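Local coordinates for protein subtilase cytotoxin, subunit B (PDB 3DWA) that forms the pentameric B subunit of an AB5 toxin from Escherichia coli, which probably delivers the toxin by recognising glycans on host cells, at residues R75-P80 with F110-K115; V14-F19 with Y66-G71. All coordinates share one frame; numbering follows the deposited sequence.

Contact 1: residues R75-P80 with F110-K115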
ATOM      1  N   ARG C  75      13.372  17.401  -3.119  1.00 20.25           N
ATOM      2  CA  ARG C  75      13.538  18.408  -2.085  1.00 20.06           C
ATOM      3  C   ARG C  75      13.038  17.786  -0.813  1.00 20.78           C
ATOM      4  O   ARG C  75      11.945  17.222  -0.812  1.00 19.56           O
ATOM      5  CB  ARG C  75      12.680  19.626  -2.398  1.00 19.60           C
ATOM      6  CG  ARG C  75      12.638  20.687  -1.284  1.00 19.64           C
ATOM      7  CD  ARG C  75      12.031  21.956  -1.798  1.00 20.72           C
ATOM      8  NE  ARG C  75      12.878  22.654  -2.772  1.00 24.88           N
ATOM      9  CZ  ARG C  75      12.467  23.714  -3.493  1.00 26.00           C
ATOM     10  NH1 ARG C  75      11.227  24.191  -3.348  1.00 24.85           N
ATOM     11  NH2 ARG C  75      13.282  24.299  -4.368  1.00 22.81           N
ATOM     12  N   ILE C  76      13.850  17.886   0.239  1.00 20.96           N
ATOM     13  CA  ILE C  76      13.486  17.499   1.589  1.00 22.57           C
ATOM     14  C   ILE C  76      13.171  18.769   2.348  1.00 23.34           C
ATOM     15  O   ILE C  76      14.000  19.681   2.394  1.00 22.79           O
ATOM     16  CB  ILE C  76      14.640  16.683   2.300  1.00 23.66           C
ATOM     17  CG1 ILE C  76      14.530  15.185   1.957  1.00 26.57           C
ATOM     18  CG2 ILE C  76      14.487  16.682   3.801  1.00 23.99           C
ATOM     19  CD1 ILE C  76      14.756  14.841   0.550  1.00 33.45           C
ATOM     20  N   TYR C  77      11.970  18.829   2.926  1.00 22.74           N
ATOM     21  CA  TYR C  77      11.554  19.907   3.833  1.00 22.40           C
ATOM     22  C   TYR C  77      11.626  19.435   5.255  1.00 22.92           C
ATOM     23  O   TYR C  77      11.077  18.380   5.589  1.00 22.37           O
ATOM     24  CB  TYR C  77      10.108  20.267   3.589  1.00 21.01           C
ATOM     25  CG  TYR C  77       9.786  20.857   2.267  1.00 18.81           C
ATOM     26  CD1 TYR C  77       9.762  22.242   2.088  1.00 15.72           C
ATOM     27  CD2 TYR C  77       9.456  20.042   1.181  1.00 17.79           C
ATOM     28  CE1 TYR C  77       9.412  22.789   0.831  1.00 16.05           C
ATOM     29  CE2 TYR C  77       9.113  20.574  -0.045  1.00 17.77           C
ATOM     30  CZ  TYR C  77       9.079  21.952  -0.207  1.00 19.40           C
ATOM     31  OH  TYR C  77       8.752  22.446  -1.440  1.00 20.36           O
ATOM     32  N   TYR C  78      12.287  20.213   6.115  1.00 23.64           N
ATOM     33  CA  TYR C  78      12.570  19.761   7.467  1.00 24.81           C
ATOM     34  C   TYR C  78      12.384  20.892   8.496  1.00 25.11           C
ATOM     35  O   TYR C  78      12.406  22.066   8.163  1.00 25.09           O
ATOM     36  CB  TYR C  78      13.995  19.147   7.542  1.00 24.89           C
ATOM     37  CG  TYR C  78      15.103  20.200   7.442  1.00 25.89           C
ATOM     38  CD1 TYR C  78      15.666  20.742   8.586  1.00 26.50           C
ATOM     39  CD2 TYR C  78      15.535  20.677   6.210  1.00 25.57           C
ATOM     40  CE1 TYR C  78      16.653  21.731   8.516  1.00 26.85           C
ATOM     41  CE2 TYR C  78      16.530  21.668   6.114  1.00 24.61           C
ATOM     42  CZ  TYR C  78      17.067  22.195   7.276  1.00 26.96           C
ATOM     43  OH  TYR C  78      18.047  23.155   7.218  1.00 28.59           O
ATOM     44  N   GLU C  79      12.205  20.512   9.749  1.00 26.91           N
ATOM     45  CA  GLU C  79      12.213  21.465  10.836  1.00 29.02           C
ATOM     46  C   GLU C  79      13.227  21.038  11.895  1.00 28.58           C
ATOM     47  O   GLU C  79      13.073  19.986  12.487  1.00 28.43           O
ATOM     48  CB  GLU C  79      10.845  21.604  11.455  1.00 29.15           C
ATOM     49  CG  GLU C  79      10.917  22.387  12.704  1.00 35.42           C
ATOM     50  CD  GLU C  79       9.669  23.123  12.973  1.00 41.85           C
ATOM     51  OE1 GLU C  79       8.814  22.577  13.722  1.00 43.50           O
ATOM     52  OE2 GLU C  79       9.543  24.232  12.394  1.00 46.97           O
ATOM     53  N   PRO C  80      14.266  21.866  12.132  1.00 29.04           N
ATOM     54  CA  PRO C  80      15.301  21.503  13.142  1.00 29.04           C
ATOM     55  C   PRO C  80      14.772  21.498  14.589  1.00 29.80           C
ATOM     56  O   PRO C  80      13.753  22.145  14.886  1.00 30.09           O
ATOM     57  CB  PRO C  80      16.390  22.582  12.981  1.00 29.86           C
ATOM     58  CG  PRO C  80      15.914  23.545  11.888  1.00 30.19           C
ATOM     59  CD  PRO C  80      14.501  23.168  11.470  1.00 28.06           C
ATOM     60  N   PHE C 110       9.445  21.458  -7.191  1.00 26.51           N
ATOM     61  CA  PHE C 110       8.022  21.777  -7.165  1.00 26.93           C
ATOM     62  C   PHE C 110       7.507  22.093  -5.746  1.00 27.17           C
ATOM     63  O   PHE C 110       7.833  21.424  -4.804  1.00 28.57           O
ATOM     64  CB  PHE C 110       7.253  20.593  -7.799  1.00 26.16           C
ATOM     65  CG  PHE C 110       5.760  20.807  -7.912  1.00 27.11           C
ATOM     66  CD1 PHE C 110       5.246  21.889  -8.623  1.00 25.26           C
ATOM     67  CD2 PHE C 110       4.865  19.892  -7.338  1.00 25.92           C
ATOM     68  CE1 PHE C 110       3.866  22.077  -8.723  1.00 27.69           C
ATOM     69  CE2 PHE C 110       3.480  20.074  -7.430  1.00 26.71           C
ATOM     70  CZ  PHE C 110       2.982  21.172  -8.139  1.00 27.87           C
ATOM     71  N   GLY C 111       6.680  23.091  -5.567  1.00 26.55           N
ATOM     72  CA  GLY C 111       6.217  23.318  -4.214  1.00 27.18           C
ATOM     73  C   GLY C 111       6.691  24.644  -3.646  1.00 27.30           C
ATOM     74  O   GLY C 111       7.366  25.393  -4.349  1.00 26.15           O
ATOM     75  N   PRO C 112       6.362  24.909  -2.367  1.00 27.91           N
ATOM     76  CA  PRO C 112       6.784  26.137  -1.723  1.00 29.09           C
ATOM     77  C   PRO C 112       8.280  26.101  -1.339  1.00 29.90           C
ATOM     78  O   PRO C 112       8.874  25.035  -1.214  1.00 29.45           O
ATOM     79  CB  PRO C 112       5.931  26.177  -0.451  1.00 28.34           C
ATOM     80  CG  PRO C 112       5.746  24.687  -0.103  1.00 29.68           C
ATOM     81  CD  PRO C 112       5.609  24.024  -1.450  1.00 28.52           C
ATOM     82  N   ASP C 113       8.845  27.287  -1.141  1.00 31.40           N
ATOM     83  CA  ASP C 113      10.135  27.494  -0.497  1.00 32.76           C
ATOM     84  C   ASP C 113      10.006  27.576   1.006  1.00 32.59           C
ATOM     85  O   ASP C 113       9.535  28.627   1.532  1.00 36.27           O
ATOM     86  CB  ASP C 113      10.736  28.847  -0.926  1.00 32.54           C
ATOM     87  CG  ASP C 113      11.097  28.904  -2.382  1.00 36.73           C
ATOM     88  OD1 ASP C 113      11.407  27.869  -2.999  1.00 35.49           O
ATOM     89  OD2 ASP C 113      11.087  30.032  -2.913  1.00 42.17           O
ATOM     90  N   ARG C 114      10.545  26.587   1.713  1.00 31.21           N
ATOM     91  CA  ARG C 114      10.695  26.695   3.159  1.00 29.38           C
ATOM     92  C   ARG C 114      12.074  27.313   3.455  1.00 30.08           C
ATOM     93  O   ARG C 114      13.080  26.608   3.543  1.00 28.30           O
ATOM     94  CB  ARG C 114      10.498  25.335   3.843  1.00 28.82           C
ATOM     95  CG  ARG C 114      10.529  25.343   5.359  1.00 27.26           C
ATOM     96  CD  ARG C 114      10.268  23.944   5.949  1.00 27.19           C
ATOM     97  NE  ARG C 114      10.222  23.977   7.419  1.00 25.58           N
ATOM     98  CZ  ARG C 114       9.151  24.344   8.126  1.00 24.33           C
ATOM     99  NH1 ARG C 114       8.031  24.679   7.516  1.00 21.97           N
ATOM    100  NH2 ARG C 114       9.200  24.371   9.449  1.00 23.96           N
ATOM    101  N   LYS C 115      12.103  28.641   3.602  1.00 30.33           N
ATOM    102  CA  LYS C 115      13.336  29.392   3.817  1.00 32.34           C
ATOM    103  C   LYS C 115      13.055  30.654   4.653  1.00 31.77           C
ATOM    104  O   LYS C 115      12.055  31.344   4.418  1.00 31.69           O
ATOM    105  CB  LYS C 115      13.947  29.799   2.463  1.00 31.24           C
ATOM    106  CG  LYS C 115      15.436  30.122   2.538  1.00 35.88           C
ATOM    107  CD  LYS C 115      15.945  30.991   1.388  1.00 36.24           C
ATOM    108  CE  LYS C 115      16.057  30.204   0.073  1.00 45.62           C
ATOM    109  NZ  LYS C 115      16.701  28.832   0.190  1.00 47.30           N
TER
HETATM  110  O   HOH W   1       9.928  26.520  -4.843  1.00 21.73           O
HETATM  111  O   HOH W   2      12.875  27.082  -4.819  1.00 36.77           O
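The aromatic ring of Y77 meets the 110-115 segment by its edge, with P112 O and R114 CB both lying near the ring plane, the latter 3.6 Å from Y77 CD1. One face of the same ring is taken by R75 CG, offset toward the rim, and H20 of a second subunit brings a steeply tilted ring against Y77. The guanidinium of R75 has Y77 OH and water 1 at its edge, and that of R114 has E79 OE2 in plane. P112 O receives two donors: Y77 OH at 2.6 Å, in the carbonyl plane with a C=O...O angle of 146°, and more weakly R75 NH1 at 3.3 Å. Water 1 accepts from R75 NH1 and donates to G111 O and D113 OD1, while the direct salt bridge from R75 NH1 to D113 OD1 is long at 3.7 Å; R75 NE turns to S12. In this OB-type fold the C-terminal segment after the C103-C109 disulfide has no regular structure, yet it runs in nearly the same direction as strand 75-79. At its far end R114 reaches over with CG anti to the backbone N (chi1 -176°) and a chain extended from CG to NE. R114 NE donates to Y78 O at 3.0 Å, approaching from above the carbonyl plane, and R114 NH2 makes a 3.0 Å salt bridge with E79 OE2, although the carboxylate and guanidinium planes are 58° apart. E79 OE2 forms a second salt bridge with R7, and R114 NH1 a hydrogen bond with the backbone O of T3.

Contact 2: residues V14-F19 with Y66-G71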
ATOM      1  N   VAL C  14      18.286  16.475  -3.597  1.00 19.58           N
ATOM      2  CA  VAL C  14      18.773  15.452  -2.713  1.00 20.10           C
ATOM      3  C   VAL C  14      18.389  14.063  -3.226  1.00 20.51           C
ATOM      4  O   VAL C  14      17.231  13.841  -3.636  1.00 21.03           O
ATOM      5  CB  VAL C  14      18.110  15.710  -1.326  1.00 21.62           C
ATOM      6  CG1 VAL C  14      18.348  14.602  -0.311  1.00 20.90           C
ATOM      7  CG2 VAL C  14      18.571  17.073  -0.815  1.00 24.74           C
ATOM      8  N   VAL C  15      19.321  13.111  -3.191  1.00 19.45           N
ATOM      9  CA  VAL C  15      19.000  11.718  -3.521  1.00 18.91           C
ATOM     10  C   VAL C  15      18.923  10.999  -2.176  1.00 19.42           C
ATOM     11  O   VAL C  15      19.866  11.092  -1.362  1.00 17.30           O
ATOM     12  CB  VAL C  15      20.070  11.082  -4.486  1.00 19.99           C
ATOM     13  CG1 VAL C  15      19.893   9.561  -4.568  1.00 19.34           C
ATOM     14  CG2 VAL C  15      20.022  11.720  -5.889  1.00 17.52           C
ATOM     15  N   ILE C  16      17.770  10.369  -1.892  1.00 19.95           N
ATOM     16  CA  ILE C  16      17.596   9.640  -0.621  1.00 20.75           C
ATOM     17  C   ILE C  16      18.391   8.357  -0.738  1.00 21.21           C
ATOM     18  O   ILE C  16      18.106   7.526  -1.575  1.00 22.59           O
ATOM     19  CB  ILE C  16      16.076   9.334  -0.240  1.00 20.13           C
ATOM     20  CG1 ILE C  16      15.287  10.645  -0.081  1.00 21.76           C
ATOM     21  CG2 ILE C  16      15.989   8.413   1.054  1.00 19.51           C
ATOM     22  CD1 ILE C  16      13.695  10.484  -0.009  1.00 21.72           C
ATOM     23  N   THR C  17      19.388   8.209   0.107  1.00 22.15           N
ATOM     24  CA  THR C  17      20.362   7.127   0.000  1.00 23.86           C
ATOM     25  C   THR C  17      20.289   6.108   1.151  1.00 23.15           C
ATOM     26  O   THR C  17      20.779   4.995   1.006  1.00 23.89           O
ATOM     27  CB  THR C  17      21.809   7.712  -0.054  1.00 24.13           C
ATOM     28  OG1 THR C  17      22.038   8.540   1.094  1.00 26.32           O
ATOM     29  CG2 THR C  17      21.984   8.586  -1.299  1.00 23.70           C
ATOM     30  N   GLN C  18      19.713   6.484   2.285  1.00 22.09           N
ATOM     31  CA  GLN C  18      19.616   5.544   3.432  1.00 22.59           C
ATOM     32  C   GLN C  18      18.241   5.651   4.081  1.00 21.59           C
ATOM     33  O   GLN C  18      17.608   6.707   4.067  1.00 21.16           O
ATOM     34  CB  GLN C  18      20.690   5.784   4.523  1.00 23.05           C
ATOM     35  CG  GLN C  18      22.181   5.790   4.062  1.00 27.51           C
ATOM     36  CD  GLN C  18      22.657   4.442   3.538  1.00 33.45           C
ATOM     37  OE1 GLN C  18      22.329   3.370   4.087  1.00 35.69           O
ATOM     38  NE2 GLN C  18      23.410   4.484   2.449  1.00 30.53           N
ATOM     39  N   PHE C  19      17.811   4.551   4.677  1.00 21.19           N
ATOM     40  CA  PHE C  19      16.456   4.440   5.236  1.00 20.62           C
ATOM     41  C   PHE C  19      16.544   3.627   6.554  1.00 20.76           C
ATOM     42  O   PHE C  19      17.162   2.591   6.576  1.00 20.63           O
ATOM     43  CB  PHE C  19      15.570   3.731   4.217  1.00 19.86           C
ATOM     44  CG  PHE C  19      14.153   4.214   4.216  1.00 21.84           C
ATOM     45  CD1 PHE C  19      13.712   5.054   3.213  1.00 19.55           C
ATOM     46  CD2 PHE C  19      13.264   3.822   5.225  1.00 21.27           C
ATOM     47  CE1 PHE C  19      12.387   5.520   3.205  1.00 23.60           C
ATOM     48  CE2 PHE C  19      11.946   4.256   5.221  1.00 23.93           C
ATOM     49  CZ  PHE C  19      11.503   5.107   4.207  1.00 19.24           C
ATOM     50  N   TYR C  66       9.123   5.504  -1.809  1.00 15.27           N
ATOM     51  CA  TYR C  66       9.043   5.675  -3.267  1.00 16.00           C
ATOM     52  C   TYR C  66      10.319   6.332  -3.872  1.00 16.99           C
ATOM     53  O   TYR C  66      10.933   5.809  -4.809  1.00 17.43           O
ATOM     54  CB  TYR C  66       7.799   6.514  -3.632  1.00 16.00           C
ATOM     55  CG  TYR C  66       7.601   6.672  -5.108  1.00 17.97           C
ATOM     56  CD1 TYR C  66       6.866   5.722  -5.832  1.00 20.47           C
ATOM     57  CD2 TYR C  66       8.181   7.751  -5.808  1.00 19.31           C
ATOM     58  CE1 TYR C  66       6.671   5.870  -7.233  1.00 18.19           C
ATOM     59  CE2 TYR C  66       8.024   7.891  -7.197  1.00 19.55           C
ATOM     60  CZ  TYR C  66       7.272   6.943  -7.894  1.00 19.66           C
ATOM     61  OH  TYR C  66       7.090   7.077  -9.242  1.00 17.25           O
ATOM     62  N   PHE C  67      10.691   7.501  -3.358  1.00 17.10           N
ATOM     63  CA  PHE C  67      11.821   8.271  -3.865  1.00 17.01           C
ATOM     64  C   PHE C  67      13.170   7.593  -3.585  1.00 17.55           C
ATOM     65  O   PHE C  67      14.112   7.692  -4.365  1.00 17.88           O
ATOM     66  CB  PHE C  67      11.804   9.674  -3.216  1.00 17.08           C
ATOM     67  CG  PHE C  67      10.774  10.587  -3.768  1.00 16.27           C
ATOM     68  CD1 PHE C  67      10.414  10.541  -5.119  1.00 19.33           C
ATOM     69  CD2 PHE C  67      10.198  11.570  -2.966  1.00 17.81           C
ATOM     70  CE1 PHE C  67       9.493  11.449  -5.644  1.00 21.17           C
ATOM     71  CE2 PHE C  67       9.278  12.453  -3.489  1.00 17.51           C
ATOM     72  CZ  PHE C  67       8.922  12.396  -4.838  1.00 16.92           C
ATOM     73  N   TYR C  68      13.274   6.892  -2.462  1.00 18.37           N
ATOM     74  CA  TYR C  68      14.418   6.005  -2.232  1.00 18.06           C
ATOM     75  C   TYR C  68      14.567   4.976  -3.378  1.00 19.39           C
ATOM     76  O   TYR C  68      15.705   4.677  -3.833  1.00 17.64           O
ATOM     77  CB  TYR C  68      14.297   5.279  -0.886  1.00 18.40           C
ATOM     78  CG  TYR C  68      15.384   4.244  -0.645  1.00 20.39           C
ATOM     79  CD1 TYR C  68      16.706   4.635  -0.319  1.00 18.35           C
ATOM     80  CD2 TYR C  68      15.097   2.875  -0.706  1.00 19.96           C
ATOM     81  CE1 TYR C  68      17.717   3.687  -0.090  1.00 17.39           C
ATOM     82  CE2 TYR C  68      16.111   1.926  -0.484  1.00 21.90           C
ATOM     83  CZ  TYR C  68      17.425   2.352  -0.185  1.00 20.62           C
ATOM     84  OH  TYR C  68      18.422   1.407   0.020  1.00 21.46           O
ATOM     85  N   THR C  69      13.434   4.392  -3.781  1.00 18.65           N
ATOM     86  CA  THR C  69      13.371   3.386  -4.833  1.00 19.22           C
ATOM     87  C   THR C  69      13.758   3.952  -6.203  1.00 20.24           C
ATOM     88  O   THR C  69      14.535   3.314  -6.913  1.00 21.59           O
ATOM     89  CB  THR C  69      11.971   2.734  -4.925  1.00 19.73           C
ATOM     90  OG1 THR C  69      11.535   2.317  -3.615  1.00 18.97           O
ATOM     91  CG2 THR C  69      11.984   1.522  -5.870  1.00 19.52           C
ATOM     92  N   THR C  70      13.198   5.102  -6.597  1.00 19.65           N
ATOM     93  CA  THR C  70      13.511   5.676  -7.903  1.00 19.61           C
ATOM     94  C   THR C  70      14.951   6.260  -7.979  1.00 19.93           C
ATOM     95  O   THR C  70      15.544   6.310  -9.057  1.00 20.30           O
ATOM     96  CB  THR C  70      12.514   6.759  -8.362  1.00 19.25           C
ATOM     97  OG1 THR C  70      12.618   7.886  -7.505  1.00 18.92           O
ATOM     98  CG2 THR C  70      11.031   6.243  -8.424  1.00 19.15           C
ATOM     99  N   GLY C  71      15.488   6.708  -6.843  1.00 19.11           N
ATOM    100  CA  GLY C  71      16.784   7.374  -6.835  1.00 19.63           C
ATOM    101  C   GLY C  71      16.761   8.785  -7.401  1.00 20.24           C
ATOM    102  O   GLY C  71      17.815   9.389  -7.593  1.00 20.28           O
TER
HETATM  103  O   HOH W   3      15.779   9.922  -3.902  1.00 16.24           O
HETATM  104  O   HOH W   4      17.892   6.106  -3.736  1.00 17.72           O
HETATM  105  O   HOH W   5      20.815   2.195   0.600  1.00 29.08           O
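The hydroxyl of Y68 is held from two sources: water 5 donates to Y68 OH at 2.6 Å, and Q72 of a third subunit bonds it through OE1. Water 5 lies in the plane of the Y68 ring and also donates to T17 O at 2.8 Å, so the tyrosine tip is linked through water 5 to strand 14-19 of its own chain and directly to a neighbouring subunit. T17 O lies at the ring edge, 3.5 Å from Y68 CE1; I16 O comes 3.4 Å from Y68 CD1. Two more waters join the backbones: water 4 donates to I16 O and Y68 O, while water 3 accepts from I16 N and donates to F67 O. Strand 14-19 and helix 66-70 meet almost perpendicularly, at 98° with axes 7.3 Å apart, the helix of the OB-type fold lying across its curled sheet. A classic beta bulge, T17 and Q18 both facing E33, interrupts the strand just where T17 O is offered to water 5. The remaining side-chain contacts are apolar. I16 CD1 touches F67 CB at 3.8 Å, and I16 CG2, anti to the backbone N, sits 4.1 Å from Y68 CB. From farther along the strand F19 CD1 reaches the same Y68 CB, its ring nearly parallel to that of F30. At the helix end G71 adopts positive phi (73°), and its O lies against V15 CG2. Y66 OH and T69 OG1 of adjoining subunits bond helix to helix, consistent with the helices lining the centre of an AB5 pentamer.

Overall arrangement
Following the chain from the N terminus, contact 2 closes first: strand 14-24 turns back through strands 27-35 and 41-47, and helix 57-70 then returns to cover the start of the hairpin. The chain passes directly from that helix into strand 73-79, where contact 1 opens. Contact 1 encloses helix 86-91, strand 96-102 and the C103-C109 disulfide before 110-115 comes back beside the strand. The two loops thus lie in series, neither nested nor crossed. Their centres are about 17 Å apart, but strands 14-24 and 73-79 are antiparallel neighbours, and I76 CD1 packs on V14 CG1 at 3.7 Å, joining the helix-covered part of the sheet to the part bordered by the C-terminal segment.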